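Local atomic coordinates of probable Zn binding protein (Lactobacillus acidophilus, PDB entry 3Q69), a protein that is of unproven function but, as a MucBP-type domain of a putative mucus-binding protein, probably helps the bacterium adhere to mucus. Residues I15-E20 and P64-I69; F35-K40 and E48-K53; G79-T84 and Q94-T99. All coordinates share one frame; numbering follows the deposited sequence.

Contact 1 of 3, residues I15-E20 and P64-I69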
loop_
_atom_site.group_PDB
_atom_site.type_symbol
_atom_site.label_atom_id
_atom_site.label_comp_id
_atom_site.label_asym_id
_atom_site.label_seq_id
_atom_site.Cartn_x
_atom_site.Cartn_y
_atom_site.Cartn_z
ATOM N N ILE A 15 -2.998 9.448 0.452
ATOM C CA ILE A 15 -2.400 10.709 0.861
ATOM C C ILE A 15 -3.421 11.849 0.843
ATOM O O ILE A 15 -4.017 12.145 -0.195
ATOM C CB ILE A 15 -1.224 11.082 -0.066
ATOM C CG1 ILE A 15 -0.203 9.951 -0.096
ATOM C CG2 ILE A 15 -0.558 12.365 0.425
ATOM C CD1 ILE A 15 0.441 9.684 1.227
ATOM N N HIS A 16 -3.607 12.490 1.994
ATOM C CA HIS A 16 -4.550 13.593 2.122
ATOM C C HIS A 16 -3.797 14.912 2.022
ATOM O O HIS A 16 -2.643 15.024 2.470
ATOM C CB HIS A 16 -5.281 13.519 3.466
ATOM C CG HIS A 16 -6.156 12.311 3.615
ATOM N ND1 HIS A 16 -7.235 12.070 2.799
ATOM C CD2 HIS A 16 -6.106 11.285 4.500
ATOM C CE1 HIS A 16 -7.822 10.939 3.174
ATOM N NE2 HIS A 16 -7.157 10.449 4.200
ATOM N N TYR A 17 -4.448 15.908 1.427
ATOM C CA TYR A 17 -3.849 17.224 1.271
ATOM C C TYR A 17 -4.808 18.252 1.860
ATOM O O TYR A 17 -5.900 18.452 1.351
ATOM C CB TYR A 17 -3.592 17.510 -0.209
ATOM C CG TYR A 17 -2.648 16.515 -0.848
ATOM C CD1 TYR A 17 -1.289 16.551 -0.581
ATOM C CD2 TYR A 17 -3.123 15.510 -1.688
ATOM C CE1 TYR A 17 -0.426 15.613 -1.128
ATOM C CE2 TYR A 17 -2.264 14.562 -2.243
ATOM C CZ TYR A 17 -0.917 14.625 -1.955
ATOM O OH TYR A 17 -0.045 13.707 -2.492
ATOM N N ARG A 18 -4.392 18.883 2.950
ATOM C CA ARG A 18 -5.210 19.879 3.623
ATOM C C ARG A 18 -4.414 21.115 4.034
ATOM O O ARG A 18 -3.174 21.100 4.073
ATOM C CB ARG A 18 -5.853 19.260 4.863
ATOM C CG ARG A 18 -6.848 18.161 4.547
ATOM C CD ARG A 18 -7.584 17.717 5.792
ATOM N NE ARG A 18 -8.798 16.978 5.476
ATOM C CZ ARG A 18 -9.706 16.614 6.377
ATOM N NH1 ARG A 18 -9.533 16.918 7.661
ATOM N NH2 ARG A 18 -10.795 15.956 5.991
ATOM N N TYR A 19 -5.137 22.191 4.328
ATOM C CA TYR A 19 -4.514 23.429 4.785
ATOM C C TYR A 19 -4.525 23.315 6.304
ATOM O O TYR A 19 -5.219 22.458 6.853
ATOM C CB TYR A 19 -5.344 24.636 4.348
ATOM C CG TYR A 19 -5.266 24.940 2.866
ATOM C CD1 TYR A 19 -4.139 25.567 2.314
ATOM C CD2 TYR A 19 -6.311 24.602 2.013
ATOM C CE1 TYR A 19 -4.068 25.845 0.951
ATOM C CE2 TYR A 19 -6.246 24.879 0.644
ATOM C CZ TYR A 19 -5.130 25.496 0.122
ATOM O OH TYR A 19 -5.062 25.767 -1.230
ATOM N N GLU A 20 -3.758 24.160 6.985
ATOM C CA GLU A 20 -3.708 24.121 8.443
ATOM C C GLU A 20 -5.092 24.187 9.078
ATOM O O GLU A 20 -5.325 23.585 10.125
ATOM C CB GLU A 20 -2.862 25.267 8.984
ATOM C CG GLU A 20 -1.398 25.187 8.603
ATOM C CD GLU A 20 -0.576 26.289 9.245
ATOM O OE1 GLU A 20 -0.894 27.480 9.016
ATOM O OE2 GLU A 20 0.384 25.960 9.980
ATOM N N PRO A 64 5.723 13.422 -5.114
ATOM C CA PRO A 64 5.945 14.846 -4.853
ATOM C C PRO A 64 4.617 15.523 -4.508
ATOM O O PRO A 64 3.612 15.325 -5.184
ATOM C CB PRO A 64 6.523 15.351 -6.173
ATOM C CG PRO A 64 7.195 14.163 -6.741
ATOM C CD PRO A 64 6.188 13.064 -6.462
ATOM N N SER A 65 4.611 16.326 -3.454
ATOM C CA SER A 65 3.387 17.014 -3.047
ATOM C C SER A 65 3.031 18.150 -4.012
ATOM O O SER A 65 3.916 18.852 -4.523
ATOM C CB SER A 65 3.561 17.582 -1.643
ATOM O OG SER A 65 3.613 16.553 -0.678
ATOM N N PRO A 66 1.734 18.339 -4.284
ATOM C CA PRO A 66 1.329 19.411 -5.196
ATOM C C PRO A 66 1.809 20.758 -4.687
ATOM O O PRO A 66 1.730 21.042 -3.496
ATOM C CB PRO A 66 -0.194 19.315 -5.194
ATOM C CG PRO A 66 -0.431 17.853 -4.949
ATOM C CD PRO A 66 0.568 17.551 -3.853
ATOM N N VAL A 67 2.320 21.581 -5.592
ATOM C CA VAL A 67 2.783 22.913 -5.218
ATOM C C VAL A 67 1.600 23.862 -5.297
ATOM O O VAL A 67 0.937 23.953 -6.329
ATOM C CB VAL A 67 3.892 23.419 -6.156
ATOM C CG1 VAL A 67 4.317 24.818 -5.746
ATOM C CG2 VAL A 67 5.079 22.464 -6.105
ATOM N N ILE A 68 1.329 24.550 -4.193
ATOM C CA ILE A 68 0.220 25.494 -4.119
ATOM C C ILE A 68 0.774 26.885 -3.840
ATOM O O ILE A 68 1.418 27.120 -2.809
ATOM C CB ILE A 68 -0.772 25.094 -3.008
ATOM C CG1 ILE A 68 -1.533 23.832 -3.430
ATOM C CG2 ILE A 68 -1.739 26.237 -2.738
ATOM C CD1 ILE A 68 -2.611 23.390 -2.454
ATOM N N ILE A 69 0.535 27.795 -4.778
ATOM C CA ILE A 69 1.010 29.172 -4.673
ATOM C C ILE A 69 0.585 29.843 -3.365
ATOM O O ILE A 69 -0.597 29.861 -3.026
ATOM C CB ILE A 69 0.491 30.020 -5.869
ATOM C CG1 ILE A 69 0.916 29.366 -7.183
ATOM C CG2 ILE A 69 1.038 31.436 -5.789
ATOM C CD1 ILE A 69 0.412 30.076 -8.424
HETATM O O HOH W 1 2.571 14.234 -1.768
#

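Contact 2 of 3, residues F35-K40 and E48-K53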
loop_
_atom_site.group_PDB
_atom_site.type_symbol
_atom_site.label_atom_id
_atom_site.label_comp_id
_atom_site.label_asym_id
_atom_site.label_seq_id
_atom_site.Cartn_x
_atom_site.Cartn_y
_atom_site.Cartn_z
ATOM N N PHE A 35 -0.469 -7.994 -4.288
ATOM C CA PHE A 35 0.417 -9.119 -4.010
ATOM C C PHE A 35 -0.352 -10.433 -4.147
ATOM O O PHE A 35 -1.388 -10.637 -3.498
ATOM C CB PHE A 35 0.938 -9.029 -2.579
ATOM C CG PHE A 35 1.715 -7.788 -2.280
ATOM C CD1 PHE A 35 3.102 -7.833 -2.163
ATOM C CD2 PHE A 35 1.069 -6.573 -2.110
ATOM C CE1 PHE A 35 3.847 -6.671 -1.872
ATOM C CE2 PHE A 35 1.788 -5.408 -1.821
ATOM C CZ PHE A 35 3.178 -5.458 -1.703
ATOM N N THR A 36 0.155 -11.333 -4.978
ATOM C CA THR A 36 -0.520 -12.600 -5.182
ATOM C C THR A 36 0.436 -13.765 -5.038
ATOM O O THR A 36 1.434 -13.847 -5.742
ATOM C CB THR A 36 -1.182 -12.686 -6.586
ATOM O OG1 THR A 36 -2.245 -11.735 -6.671
ATOM C CG2 THR A 36 -1.795 -14.089 -6.818
ATOM N N GLN A 37 0.131 -14.660 -4.106
ATOM C CA GLN A 37 0.937 -15.853 -3.892
ATOM C C GLN A 37 0.227 -17.064 -4.472
ATOM O O GLN A 37 -1.006 -17.195 -4.353
ATOM C CB GLN A 37 1.175 -16.073 -2.405
ATOM C CG GLN A 37 1.739 -17.428 -2.058
ATOM C CD GLN A 37 2.039 -17.593 -0.578
ATOM O OE1 GLN A 37 1.435 -16.940 0.268
ATOM N NE2 GLN A 37 2.936 -18.507 -0.260
ATOM N N SER A 38 1.002 -17.929 -5.123
ATOM C CA SER A 38 0.477 -19.158 -5.703
ATOM C C SER A 38 0.764 -20.333 -4.772
ATOM O O SER A 38 1.720 -20.328 -4.008
ATOM C CB SER A 38 1.113 -19.445 -7.059
ATOM O OG SER A 38 0.673 -18.508 -8.024
ATOM N N GLY A 39 -0.089 -21.343 -4.844
ATOM C CA GLY A 39 0.061 -22.520 -4.010
ATOM C C GLY A 39 -0.695 -23.686 -4.622
ATOM O O GLY A 39 -1.164 -23.615 -5.752
ATOM N N LYS A 40 -0.826 -24.767 -3.864
ATOM C CA LYS A 40 -1.526 -25.943 -4.343
ATOM C C LYS A 40 -2.496 -26.447 -3.289
ATOM O O LYS A 40 -2.346 -26.157 -2.113
ATOM C CB LYS A 40 -0.528 -27.069 -4.660
ATOM C CG LYS A 40 0.563 -26.716 -5.670
ATOM C CD LYS A 40 0.002 -26.502 -7.071
ATOM C CE LYS A 40 1.079 -25.959 -8.016
ATOM N NZ LYS A 40 0.485 -25.471 -9.314
ATOM N N GLU A 48 -4.269 -27.259 1.896
ATOM C CA GLU A 48 -3.757 -26.190 1.057
ATOM C C GLU A 48 -2.297 -25.993 1.443
ATOM O O GLU A 48 -1.986 -25.751 2.603
ATOM C CB GLU A 48 -4.558 -24.904 1.277
ATOM C CG GLU A 48 -6.068 -25.107 1.160
ATOM C CD GLU A 48 -6.801 -23.832 0.856
ATOM O OE1 GLU A 48 -6.597 -22.841 1.580
ATOM O OE2 GLU A 48 -7.586 -23.811 -0.113
ATOM N N ILE A 49 -1.403 -26.108 0.468
ATOM C CA ILE A 49 0.023 -25.983 0.736
ATOM C C ILE A 49 0.628 -24.686 0.224
ATOM O O ILE A 49 0.594 -24.412 -0.969
ATOM C CB ILE A 49 0.812 -27.168 0.134
ATOM C CG1 ILE A 49 0.320 -28.489 0.719
ATOM C CG2 ILE A 49 2.291 -27.006 0.429
ATOM C CD1 ILE A 49 -0.925 -29.046 0.056
ATOM N N TRP A 50 1.151 -23.878 1.142
ATOM C CA TRP A 50 1.765 -22.604 0.777
ATOM C C TRP A 50 3.248 -22.577 1.154
ATOM O O TRP A 50 3.608 -23.050 2.219
ATOM C CB TRP A 50 1.054 -21.447 1.486
ATOM C CG TRP A 50 -0.399 -21.365 1.240
ATOM C CD1 TRP A 50 -1.410 -21.807 2.062
ATOM C CD2 TRP A 50 -1.035 -20.787 0.096
ATOM N NE1 TRP A 50 -2.629 -21.528 1.491
ATOM C CE2 TRP A 50 -2.429 -20.903 0.288
ATOM C CE3 TRP A 50 -0.561 -20.182 -1.075
ATOM C CZ2 TRP A 50 -3.355 -20.436 -0.652
ATOM C CZ3 TRP A 50 -1.485 -19.723 -2.012
ATOM C CH2 TRP A 50 -2.868 -19.853 -1.791
ATOM N N ASP A 51 4.111 -22.033 0.297
ATOM C CA ASP A 51 5.534 -21.965 0.640
ATOM C C ASP A 51 5.717 -20.980 1.798
ATOM O O ASP A 51 5.576 -19.764 1.633
ATOM C CB ASP A 51 6.376 -21.503 -0.546
ATOM C CG ASP A 51 7.875 -21.619 -0.270
ATOM O OD1 ASP A 51 8.312 -21.189 0.826
ATOM O OD2 ASP A 51 8.605 -22.135 -1.143
ATOM N N SER A 52 6.041 -21.525 2.964
ATOM C CA SER A 52 6.223 -20.741 4.181
ATOM C C SER A 52 7.231 -19.601 4.115
ATOM O O SER A 52 7.129 -18.620 4.876
ATOM C CB SER A 52 6.616 -21.668 5.324
ATOM O OG SER A 52 6.580 -20.981 6.566
ATOM N N LYS A 53 8.194 -19.719 3.208
ATOM C CA LYS A 53 9.226 -18.704 3.079
ATOM C C LYS A 53 8.955 -17.724 1.938
ATOM O O LYS A 53 9.796 -16.879 1.646
ATOM C CB LYS A 53 10.589 -19.368 2.873
ATOM C CG LYS A 53 11.024 -20.265 4.022
ATOM C CD LYS A 53 11.223 -19.469 5.301
ATOM C CE LYS A 53 11.728 -20.352 6.429
ATOM N NZ LYS A 53 11.903 -19.590 7.696
HETATM O O HOH W 2 3.978 -20.125 -1.861
#

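Contact 3 of 3, residues G79-T84 and Q94-T99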
loop_
_atom_site.group_PDB
_atom_site.type_symbol
_atom_site.label_atom_id
_atom_site.label_comp_id
_atom_site.label_asym_id
_atom_site.label_seq_id
_atom_site.Cartn_x
_atom_site.Cartn_y
_atom_site.Cartn_z
ATOM N N GLY A 79 7.020 9.210 0.596
ATOM C CA GLY A 79 7.631 7.982 0.117
ATOM C C GLY A 79 9.048 8.238 -0.335
ATOM O O GLY A 79 9.570 9.314 -0.059
ATOM N N PRO A 80 9.710 7.283 -1.008
ATOM C CA PRO A 80 9.192 5.958 -1.376
ATOM C C PRO A 80 8.898 5.110 -0.132
ATOM O O PRO A 80 9.467 5.341 0.953
ATOM C CB PRO A 80 10.322 5.365 -2.218
ATOM C CG PRO A 80 11.541 5.997 -1.641
ATOM C CD PRO A 80 11.107 7.439 -1.451
ATOM N N ASP A 81 8.037 4.110 -0.289
ATOM C CA ASP A 81 7.673 3.256 0.835
ATOM C C ASP A 81 7.613 1.800 0.399
ATOM O O ASP A 81 6.745 1.415 -0.404
ATOM C CB ASP A 81 6.321 3.718 1.386
ATOM C CG ASP A 81 5.946 3.041 2.695
ATOM O OD1 ASP A 81 6.652 2.104 3.124
ATOM O OD2 ASP A 81 4.937 3.446 3.303
ATOM N N GLU A 82 8.546 0.996 0.903
ATOM C CA GLU A 82 8.583 -0.419 0.556
ATOM C C GLU A 82 7.645 -1.230 1.435
ATOM O O GLU A 82 7.706 -1.165 2.684
ATOM C CB GLU A 82 9.991 -0.996 0.695
ATOM C CG GLU A 82 10.989 -0.513 -0.340
ATOM C CD GLU A 82 12.221 -1.395 -0.392
ATOM O OE1 GLU A 82 12.538 -2.009 0.653
ATOM O OE2 GLU A 82 12.877 -1.465 -1.466
ATOM N N VAL A 83 6.790 -2.012 0.775
ATOM C CA VAL A 83 5.823 -2.852 1.468
ATOM C C VAL A 83 6.106 -4.309 1.150
ATOM O O VAL A 83 6.288 -4.665 0.001
ATOM C CB VAL A 83 4.372 -2.513 1.046
ATOM C CG1 VAL A 83 3.402 -3.513 1.611
ATOM C CG2 VAL A 83 4.029 -1.137 1.506
ATOM N N THR A 84 6.167 -5.134 2.185
ATOM C CA THR A 84 6.426 -6.549 2.028
ATOM C C THR A 84 5.282 -7.371 2.602
ATOM O O THR A 84 4.704 -7.043 3.646
ATOM C CB THR A 84 7.734 -6.975 2.725
ATOM O OG1 THR A 84 8.849 -6.376 2.057
ATOM C CG2 THR A 84 7.904 -8.500 2.633
ATOM N N GLN A 94 -1.988 -3.662 5.679
ATOM C CA GLN A 94 -0.820 -2.794 5.835
ATOM C C GLN A 94 -0.985 -1.460 5.125
ATOM O O GLN A 94 0.000 -0.799 4.796
ATOM C CB GLN A 94 0.413 -3.485 5.259
ATOM C CG GLN A 94 0.603 -4.893 5.718
ATOM C CD GLN A 94 1.966 -5.443 5.292
ATOM O OE1 GLN A 94 3.005 -4.861 5.611
ATOM N NE2 GLN A 94 1.964 -6.556 4.554
ATOM N N ASN A 95 -2.229 -1.065 4.887
ATOM C CA ASN A 95 -2.486 0.172 4.179
ATOM C C ASN A 95 -1.818 1.387 4.829
ATOM O O ASN A 95 -1.735 1.484 6.037
ATOM C CB ASN A 95 -3.994 0.380 4.059
ATOM C CG ASN A 95 -4.701 -0.837 3.493
ATOM O OD1 ASN A 95 -4.190 -1.498 2.595
ATOM N ND2 ASN A 95 -5.894 -1.126 4.004
ATOM N N ARG A 96 -1.337 2.306 4.008
ATOM C CA ARG A 96 -0.681 3.507 4.496
ATOM C C ARG A 96 -1.642 4.669 4.282
ATOM O O ARG A 96 -2.454 4.666 3.336
ATOM C CB ARG A 96 0.601 3.809 3.710
ATOM C CG ARG A 96 1.307 2.601 3.072
ATOM C CD ARG A 96 1.697 1.564 4.084
ATOM N NE ARG A 96 3.137 1.379 4.172
ATOM C CZ ARG A 96 3.704 0.301 4.704
ATOM N NH1 ARG A 96 2.945 -0.679 5.178
ATOM N NH2 ARG A 96 5.028 0.204 4.787
ATOM N N GLU A 97 -1.535 5.663 5.155
ATOM C CA GLU A 97 -2.375 6.842 5.077
ATOM C C GLU A 97 -1.765 7.992 5.859
ATOM O O GLU A 97 -1.415 7.846 7.024
ATOM C CB GLU A 97 -3.789 6.534 5.607
ATOM C CG GLU A 97 -4.678 7.779 5.791
ATOM C CD GLU A 97 -6.144 7.451 6.063
ATOM O OE1 GLU A 97 -6.427 6.462 6.773
ATOM O OE2 GLU A 97 -7.020 8.201 5.582
ATOM N N GLU A 98 -1.599 9.132 5.206
ATOM C CA GLU A 98 -1.089 10.295 5.904
ATOM C C GLU A 98 -1.613 11.587 5.293
ATOM O O GLU A 98 -2.221 11.602 4.215
ATOM C CB GLU A 98 0.452 10.281 5.960
ATOM C CG GLU A 98 1.223 10.085 4.644
ATOM C CD GLU A 98 2.742 10.118 4.859
ATOM O OE1 GLU A 98 3.291 11.168 5.291
ATOM O OE2 GLU A 98 3.396 9.086 4.599
ATOM N N THR A 99 -1.396 12.681 6.001
ATOM C CA THR A 99 -1.851 13.961 5.518
ATOM C C THR A 99 -0.683 14.918 5.387
ATOM O O THR A 99 0.200 14.961 6.236
ATOM C CB THR A 99 -2.882 14.557 6.487
ATOM O OG1 THR A 99 -3.941 13.612 6.707
ATOM C CG2 THR A 99 -3.457 15.847 5.929
HETATM O O HOH W 3 5.530 -4.127 4.856
#

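Contact 1 of 3, residues I15-E20 and P64-I69
Tyr-17 and Tyr-19 both set CG beside the backbone N and opposite the carbonyl carbon (chi1 -60° and -73°), and their rings reach across to Pro-66 and Ile-68. The Tyr-17 ring is crossed at about a right angle by the Pro-66 side chain. CD of the proline lies over one face, 3.9 Å from the ring centroid and 29° off the normal, a CH-pi contact displaced toward the CE1 side of the ring, CE1 being the nearest ring atom at 3.5 Å from Pro-66 CD. At the ring's edge, one water joins the two segments: it lies in the ring plane, 2.8 Å from Tyr-17 OH, and donates to Ser-65 OG. That serine oxygen also has a hydrogen bond with Lys-75 O, which helps fix its position. Replacing Tyr-17 by an alanine would probably leave Pro-66 CD without the face it packs on and the water without its phenol partner. Farther along, the phenol end of Tyr-19 meets Ile-68 from the opposite direction; Tyr-19 OH is 3.6 Å from Ile-68 CD1 and 3.7 Å from Ile-68 CG2, and CD1 approaches the ring obliquely. The contact packs the loop after strand 55-64 on the end of strand 2-19, with Tyr-102 OH of strand 96-104 hydrogen-bonded to Pro-66 O, Ala-25 of strand 24-25 touching both Tyr-19 and Ile-68, and Tyr-71 edge-to-face with Tyr-19.

Contact 2 of 3, residues F35-K40 and E48-K53
Lys-40 and Ile-49 face each other as an antiparallel hydrogen-bonded pair. Ile-49 N donates to Lys-40 O at 2.7 Å, while the return bond from Lys-40 N to Ile-49 O is longer, 3.2 Å. Beside this pair the chains are bridged by a water that accepts from Gln-37 NE2 and Asp-51 N and donates to Ser-38 O, the last at 3.1 Å. The other end of the Gln-37 amide, OE1, is held by Arg-7, so both ends of this buried group are engaged. With CG anti to the backbone N (chi1 167°) and the chain extended beyond it, Gln-37 runs past the six-membered ring of Trp-50: Gln-37 CD lies 3.7 Å from Trp-50 CE3, the amide and indole planes 54° apart. Gln-37 O comes to the indole edge, 3.5 Å from Trp-50 CZ3. Gly-39 makes room for the ring here, since a beta carbon on it would collide with Trp-50 CE3 and Ile-49 O. Arg-7 also makes a cation-pi contact with the indole. Farther on, Asp-51 OD1 accepts from Lys-53 N at 2.8 Å to form an Asx turn. Together these features describe a beta hairpin at the margin of a mixed sheet, its short strand 48-49 paired to the long strand 27-42 and followed by a turn.

Contact 3 of 3, residues G79-T84 and Q94-T99
Gln-94 begins the contact by turning its amide to the backbone of Thr-84. Its NE2 donates to Thr-84 O at 2.9 Å; the acceptor lies in the plane of the amide, whereas the donor is tilted 32° from the carbonyl plane. Gln-94 OE1 takes a hydrogen bond from a water that in turn accepts from Thr-84 N, so the one side chain serves both the C=O and the N-H of Thr-84, directly and through solvent. The main-chain oxygen of Gln-94 has a different task: it accepts from Arg-96 NH1 at 3.0 Å, on a lone pair in its carbonyl plane. Arg-96 then carries the largest share of the contact. Its chain bends at chi2 and chi3 (-117°), folding the guanidinium back alongside Gln-94 and presenting its NE edge to Asp-81. The grip is side-on and bidentate: Arg-96 NE reaches Asp-81 OD2 at 2.9 Å in a nearly straight bond from above the carboxylate plane, and Arg-96 NH2 reaches Asp-81 OD1 at 3.0 Å on the syn side. This is a salt bridge whose two flat groups are turned 43° against each other. Over the centre of one guanidinium face sits Val-83 CG2, 3.5 Å from Arg-96 CZ, so a methyl covers the face while oxygens hold the edge. With bonds from NE, NH1 and NH2, the group has its rotation fixed. The short segments 81-84 and 96-99 run roughly antiparallel, their axes 11.1 Å apart at closest approach, and meet through side chains rather than backbone pairing: strand 77-86 is paired with 55-64, whose Phe-60 touches both Val-83 and Arg-96, while strand 96-104 is paired with 2-19 in the larger sheet.

From the N terminus, strand 2-19 runs the length of this elongated domain, and its far end is the first half of contact 1, which closes only when the chain reaches 64-69. Contact 2 forms within that long excursion, where the short strand 48-49 folds back on the end of strand 27-42, on the opposite side of the chain's centre; the centres of contacts 1 and 2 are about 40 Å apart. Contact 3 follows in series, closing a short loop between 84 and 94 near the middle and joining the two-stranded sheet to the larger one. It touches contact 1 where His-16 meets Glu-97 and Glu-98 on neighbouring strands, and contact 2 where Phe-35 packs on Val-83.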